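Local coordinates for protein internalin C2 (Listeria monocytogenes serotype 4b str. F2365, PDB 4FHO) that is a leucine-rich-repeat protein of the internalin family, probably displayed by the bacterium for adhesion to or invasion of host cells, at residues A[7-19]-A[32-46]. Residues are numbered along the deposited sequence; the frame is centred on the assembly and turned at random.
Sequences ESIAQPTPINVIF and TGKSNVTDAVTQADL
I15 and V41 pack at about a right angle, I15 CG1 lying only 3.4 Å from V41 CG1, closer than usual van der Waals contact. Two torsions steer this: CG1 of I15 sits anti to its own carbonyl carbon (chi1 -64°), and the extended chi2 carries CD1 on past the valine methyl to the CG of K34. The other methyl of V41, CG2, receives I18 CD1 at 3.7 Å; I18 in turn meets L46 tip to tip, while L46 CD2 touches the F19 ring at its edge, near the ring plane. Beside this apolar cluster the backbones pair as a short antiparallel ladder, 13-14 against 40-41. V41 N donates to T13 O at 3.1 Å, and the return bond from T13 N is weak. Where the ladder runs into helix 15-18, I15 N donates to D39 O and N16 N to V37 O, each at 3.0 Å, the second bond noticeably bent, so two of the first amides of the helix are taken by the neighbouring turn. This ladder, its strands joined through helices 15-18 and 22-31, belongs to the helical cap domain, EF-hand-like in sequence family, that precedes the leucine-rich repeats of internalins. At the other end, Q43 bends at chi2 (53°) to bring OE1 to I9 N at 3.0 Å, nearly straight at 169°; its NE2 goes to Y67 O. Further out, D39 N to N36 O closes the type I turn N36-D39; D39 OD2 also takes N36 N, from above the carboxylate plane, and N36 OD1 accepts T38 N in an Asx turn. T42 OG1 accepts D45 N while D45 OD2 accepts T42 N, a capping box starting helix 43-47; T42 OG1 also donates to OD2.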
loop_
_atom_site.group_PDB
_atom_site.type_symbol
_atom_site.label_atom_id
_atom_site.label_comp_id
_atom_site.label_asym_id
_atom_site.label_seq_id
_atom_site.Cartn_x
_atom_site.Cartn_y
_atom_site.Cartn_z
ATOM N N GLU A 7 3.233 13.652 -18.172
ATOM C CA GLU A 7 2.031 13.453 -18.997
ATOM C C GLU A 7 1.161 14.713 -18.941
ATOM O O GLU A 7 1.144 15.406 -17.924
ATOM C CB GLU A 7 1.269 12.205 -18.520
ATOM C CG GLU A 7 0.357 11.556 -19.576
ATOM C CD GLU A 7 0.410 10.021 -19.641
ATOM O OE1 GLU A 7 1.038 9.346 -18.786
ATOM O OE2 GLU A 7 -0.206 9.475 -20.579
ATOM N N SER A 8 0.453 15.004 -20.036
ATOM C CA SER A 8 -0.208 16.305 -20.223
ATOM C C SER A 8 -1.427 16.249 -21.148
ATOM O O SER A 8 -1.319 15.734 -22.272
ATOM C CB SER A 8 0.800 17.314 -20.788
ATOM O OG SER A 8 0.229 18.606 -20.907
ATOM N N ILE A 9 -2.562 16.790 -20.678
ATOM C CA ILE A 9 -3.756 17.003 -21.528
ATOM C C ILE A 9 -3.453 17.970 -22.681
ATOM O O ILE A 9 -2.702 18.930 -22.503
ATOM C CB ILE A 9 -5.022 17.489 -20.747
ATOM C CG1 ILE A 9 -4.806 18.823 -20.002
ATOM C CG2 ILE A 9 -5.479 16.424 -19.757
ATOM C CD1 ILE A 9 -6.076 19.446 -19.470
ATOM N N ALA A 10 -4.042 17.707 -23.845
ATOM C CA ALA A 10 -3.766 18.483 -25.073
ATOM C C ALA A 10 -4.298 19.928 -25.035
ATOM O O ALA A 10 -3.686 20.832 -25.621
ATOM C CB ALA A 10 -4.312 17.752 -26.296
ATOM N N GLN A 11 -5.441 20.128 -24.372
ATOM C CA GLN A 11 -6.071 21.453 -24.216
ATOM C C GLN A 11 -6.970 21.481 -22.951
ATOM O O GLN A 11 -7.067 20.461 -22.256
ATOM C CB GLN A 11 -6.823 21.839 -25.517
ATOM C CG GLN A 11 -8.205 21.229 -25.782
ATOM C CD GLN A 11 -8.161 19.774 -26.214
ATOM O OE1 GLN A 11 -7.530 18.941 -25.570
ATOM N NE2 GLN A 11 -8.847 19.461 -27.311
ATOM N N PRO A 12 -7.596 22.640 -22.629
ATOM C CA PRO A 12 -8.594 22.670 -21.545
ATOM C C PRO A 12 -9.808 21.756 -21.797
ATOM O O PRO A 12 -10.498 21.888 -22.817
ATOM C CB PRO A 12 -9.005 24.145 -21.491
ATOM C CG PRO A 12 -7.789 24.871 -21.948
ATOM C CD PRO A 12 -7.204 24.008 -23.024
ATOM N N THR A 13 -10.031 20.824 -20.869
ATOM C CA THR A 13 -11.004 19.738 -21.021
ATOM C C THR A 13 -11.888 19.705 -19.766
ATOM O O THR A 13 -11.390 20.025 -18.688
ATOM C CB THR A 13 -10.266 18.388 -21.168
ATOM O OG1 THR A 13 -9.347 18.477 -22.261
ATOM C CG2 THR A 13 -11.234 17.236 -21.424
ATOM N N PRO A 14 -13.193 19.353 -19.901
ATOM C CA PRO A 14 -14.027 19.209 -18.708
ATOM C C PRO A 14 -13.520 18.120 -17.759
ATOM O O PRO A 14 -12.975 17.106 -18.221
ATOM C CB PRO A 14 -15.395 18.835 -19.280
ATOM C CG PRO A 14 -15.420 19.476 -20.620
ATOM C CD PRO A 14 -14.015 19.332 -21.132
ATOM N N ILE A 15 -13.700 18.329 -16.456
ATOM C CA ILE A 15 -13.227 17.374 -15.435
ATOM C C ILE A 15 -13.856 15.981 -15.614
ATOM O O ILE A 15 -13.157 14.965 -15.440
ATOM C CB ILE A 15 -13.428 17.912 -13.981
ATOM C CG1 ILE A 15 -12.574 19.167 -13.728
ATOM C CG2 ILE A 15 -13.054 16.874 -12.936
ATOM C CD1 ILE A 15 -13.053 19.993 -12.551
ATOM N N ASN A 16 -15.136 15.923 -15.996
ATOM C CA ASN A 16 -15.826 14.617 -16.197
ATOM C C ASN A 16 -15.549 13.896 -17.531
ATOM O O ASN A 16 -16.096 12.818 -17.758
ATOM C CB ASN A 16 -17.340 14.723 -15.911
ATOM C CG ASN A 16 -18.111 15.562 -16.935
ATOM O OD1 ASN A 16 -17.545 16.241 -17.785
ATOM N ND2 ASN A 16 -19.426 15.512 -16.832
ATOM N N VAL A 17 -14.747 14.510 -18.408
ATOM C CA VAL A 17 -14.203 13.861 -19.622
ATOM C C VAL A 17 -12.900 13.165 -19.253
ATOM O O VAL A 17 -12.734 11.976 -19.535
ATOM C CB VAL A 17 -13.911 14.872 -20.757
ATOM C CG1 VAL A 17 -13.135 14.225 -21.911
ATOM C CG2 VAL A 17 -15.202 15.495 -21.279
ATOM N N ILE A 18 -11.985 13.931 -18.646
ATOM C CA ILE A 18 -10.671 13.439 -18.171
ATOM C C ILE A 18 -10.846 12.318 -17.132
ATOM O O ILE A 18 -10.188 11.295 -17.224
ATOM C CB ILE A 18 -9.827 14.565 -17.507
ATOM C CG1 ILE A 18 -9.520 15.721 -18.462
ATOM C CG2 ILE A 18 -8.489 14.031 -16.996
ATOM C CD1 ILE A 18 -9.078 16.961 -17.712
ATOM N N PHE A 19 -11.720 12.542 -16.146
ATOM C CA PHE A 19 -12.021 11.578 -15.074
ATOM C C PHE A 19 -13.450 11.067 -15.280
ATOM O O PHE A 19 -14.405 11.685 -14.779
ATOM C CB PHE A 19 -11.872 12.232 -13.708
ATOM C CG PHE A 19 -10.486 12.720 -13.427
ATOM C CD1 PHE A 19 -9.545 11.879 -12.832
ATOM C CD2 PHE A 19 -10.103 14.022 -13.765
ATOM C CE1 PHE A 19 -8.255 12.332 -12.569
ATOM C CE2 PHE A 19 -8.808 14.473 -13.511
ATOM C CZ PHE A 19 -7.880 13.623 -12.914
ATOM N N THR A 32 -9.272 20.987 -7.247
ATOM C CA THR A 32 -8.979 22.127 -8.148
ATOM C C THR A 32 -9.785 23.409 -7.850
ATOM O O THR A 32 -9.627 24.417 -8.557
ATOM C CB THR A 32 -9.200 21.730 -9.633
ATOM O OG1 THR A 32 -10.558 21.315 -9.830
ATOM C CG2 THR A 32 -8.267 20.596 -10.037
ATOM N N GLY A 33 -10.633 23.378 -6.819
ATOM C CA GLY A 33 -11.470 24.513 -6.441
ATOM C C GLY A 33 -12.592 24.887 -7.402
ATOM O O GLY A 33 -13.141 25.973 -7.284
ATOM N N LYS A 34 -12.967 23.992 -8.319
ATOM C CA LYS A 34 -14.004 24.294 -9.319
ATOM C C LYS A 34 -15.418 24.115 -8.761
ATOM O O LYS A 34 -15.619 23.449 -7.738
ATOM C CB LYS A 34 -13.807 23.441 -10.581
ATOM C CG LYS A 34 -12.474 23.669 -11.293
ATOM C CD LYS A 34 -12.379 25.039 -11.964
ATOM C CE LYS A 34 -11.006 25.283 -12.563
ATOM N NZ LYS A 34 -10.937 26.573 -13.315
ATOM N N SER A 35 -16.389 24.726 -9.448
ATOM C CA SER A 35 -17.808 24.700 -9.034
ATOM C C SER A 35 -18.535 23.409 -9.419
ATOM O O SER A 35 -19.314 22.892 -8.620
ATOM C CB SER A 35 -18.564 25.891 -9.625
ATOM O OG SER A 35 -17.990 27.097 -9.174
ATOM N N ASN A 36 -18.271 22.914 -10.635
ATOM C CA ASN A 36 -18.981 21.775 -11.242
ATOM C C ASN A 36 -18.003 20.810 -11.937
ATOM O O ASN A 36 -16.971 21.245 -12.450
ATOM C CB ASN A 36 -20.004 22.311 -12.263
ATOM C CG ASN A 36 -21.143 21.332 -12.542
ATOM O OD1 ASN A 36 -20.927 20.203 -12.994
ATOM N ND2 ASN A 36 -22.370 21.773 -12.286
ATOM N N VAL A 37 -18.345 19.517 -11.965
ATOM C CA VAL A 37 -17.565 18.494 -12.710
ATOM C C VAL A 37 -17.569 18.704 -14.238
ATOM O O VAL A 37 -16.686 18.196 -14.928
ATOM C CB VAL A 37 -18.033 17.047 -12.430
ATOM C CG1 VAL A 37 -17.831 16.672 -10.969
ATOM C CG2 VAL A 37 -19.483 16.851 -12.865
ATOM N N THR A 38 -18.572 19.428 -14.756
ATOM C CA THR A 38 -18.589 19.877 -16.151
ATOM C C THR A 38 -17.636 21.047 -16.450
ATOM O O THR A 38 -17.449 21.366 -17.628
ATOM C CB THR A 38 -20.016 20.264 -16.626
ATOM O OG1 THR A 38 -20.572 21.248 -15.752
ATOM C CG2 THR A 38 -20.930 19.049 -16.645
ATOM N N ASP A 39 -17.053 21.690 -15.424
ATOM C CA ASP A 39 -16.114 22.810 -15.643
ATOM C C ASP A 39 -14.789 22.324 -16.214
ATOM O O ASP A 39 -14.354 21.200 -15.939
ATOM C CB ASP A 39 -15.799 23.601 -14.363
ATOM C CG ASP A 39 -17.014 24.290 -13.763
ATOM O OD1 ASP A 39 -17.960 24.640 -14.498
ATOM O OD2 ASP A 39 -17.012 24.484 -12.530
ATOM N N ALA A 40 -14.155 23.210 -16.978
ATOM C CA ALA A 40 -12.856 22.972 -17.597
ATOM C C ALA A 40 -11.745 23.058 -16.539
ATOM O O ALA A 40 -11.872 23.792 -15.544
ATOM C CB ALA A 40 -12.607 23.984 -18.739
ATOM N N VAL A 41 -10.677 22.288 -16.753
ATOM C CA VAL A 41 -9.403 22.457 -16.031
ATOM C C VAL A 41 -8.254 22.504 -17.042
ATOM O O VAL A 41 -8.344 21.910 -18.136
ATOM C CB VAL A 41 -9.162 21.351 -14.985
ATOM C CG1 VAL A 41 -10.128 21.517 -13.830
ATOM C CG2 VAL A 41 -9.291 19.968 -15.602
ATOM N N THR A 42 -7.208 23.263 -16.694
ATOM C CA THR A 42 -5.942 23.276 -17.445
ATOM C C THR A 42 -5.065 22.156 -16.885
ATOM O O THR A 42 -5.386 21.571 -15.836
ATOM C CB THR A 42 -5.197 24.621 -17.304
ATOM O OG1 THR A 42 -4.840 24.837 -15.932
ATOM C CG2 THR A 42 -6.075 25.776 -17.769
ATOM N N GLN A 43 -3.965 21.862 -17.579
ATOM C CA GLN A 43 -2.949 20.939 -17.063
ATOM C C GLN A 43 -2.282 21.479 -15.789
ATOM O O GLN A 43 -1.971 20.693 -14.887
ATOM C CB GLN A 43 -1.897 20.593 -18.128
ATOM C CG GLN A 43 -0.840 19.575 -17.697
ATOM C CD GLN A 43 -1.435 18.287 -17.140
ATOM O OE1 GLN A 43 -2.292 17.660 -17.771
ATOM N NE2 GLN A 43 -0.987 17.893 -15.952
ATOM N N ALA A 44 -2.081 22.802 -15.720
ATOM C CA ALA A 44 -1.590 23.477 -14.498
ATOM C C ALA A 44 -2.460 23.228 -13.248
ATOM O O ALA A 44 -1.916 23.067 -12.153
ATOM C CB ALA A 44 -1.432 24.973 -14.731
ATOM N N ASP A 45 -3.789 23.200 -13.417
ATOM C CA ASP A 45 -4.723 22.860 -12.312
ATOM C C ASP A 45 -4.498 21.432 -11.832
ATOM O O ASP A 45 -4.446 21.177 -10.632
ATOM C CB ASP A 45 -6.193 22.973 -12.735
ATOM C CG ASP A 45 -6.600 24.381 -13.095
ATOM O OD1 ASP A 45 -6.590 25.246 -12.199
ATOM O OD2 ASP A 45 -6.950 24.605 -14.271
ATOM N N LEU A 46 -4.365 20.512 -12.790
ATOM C CA LEU A 46 -4.059 19.104 -12.497
ATOM C C LEU A 46 -2.675 18.938 -11.845
ATOM O O LEU A 46 -2.543 18.183 -10.886
ATOM C CB LEU A 46 -4.186 18.248 -13.770
ATOM C CG LEU A 46 -5.562 18.173 -14.451
ATOM C CD1 LEU A 46 -5.544 17.183 -15.597
ATOM C CD2 LEU A 46 -6.640 17.756 -13.454
#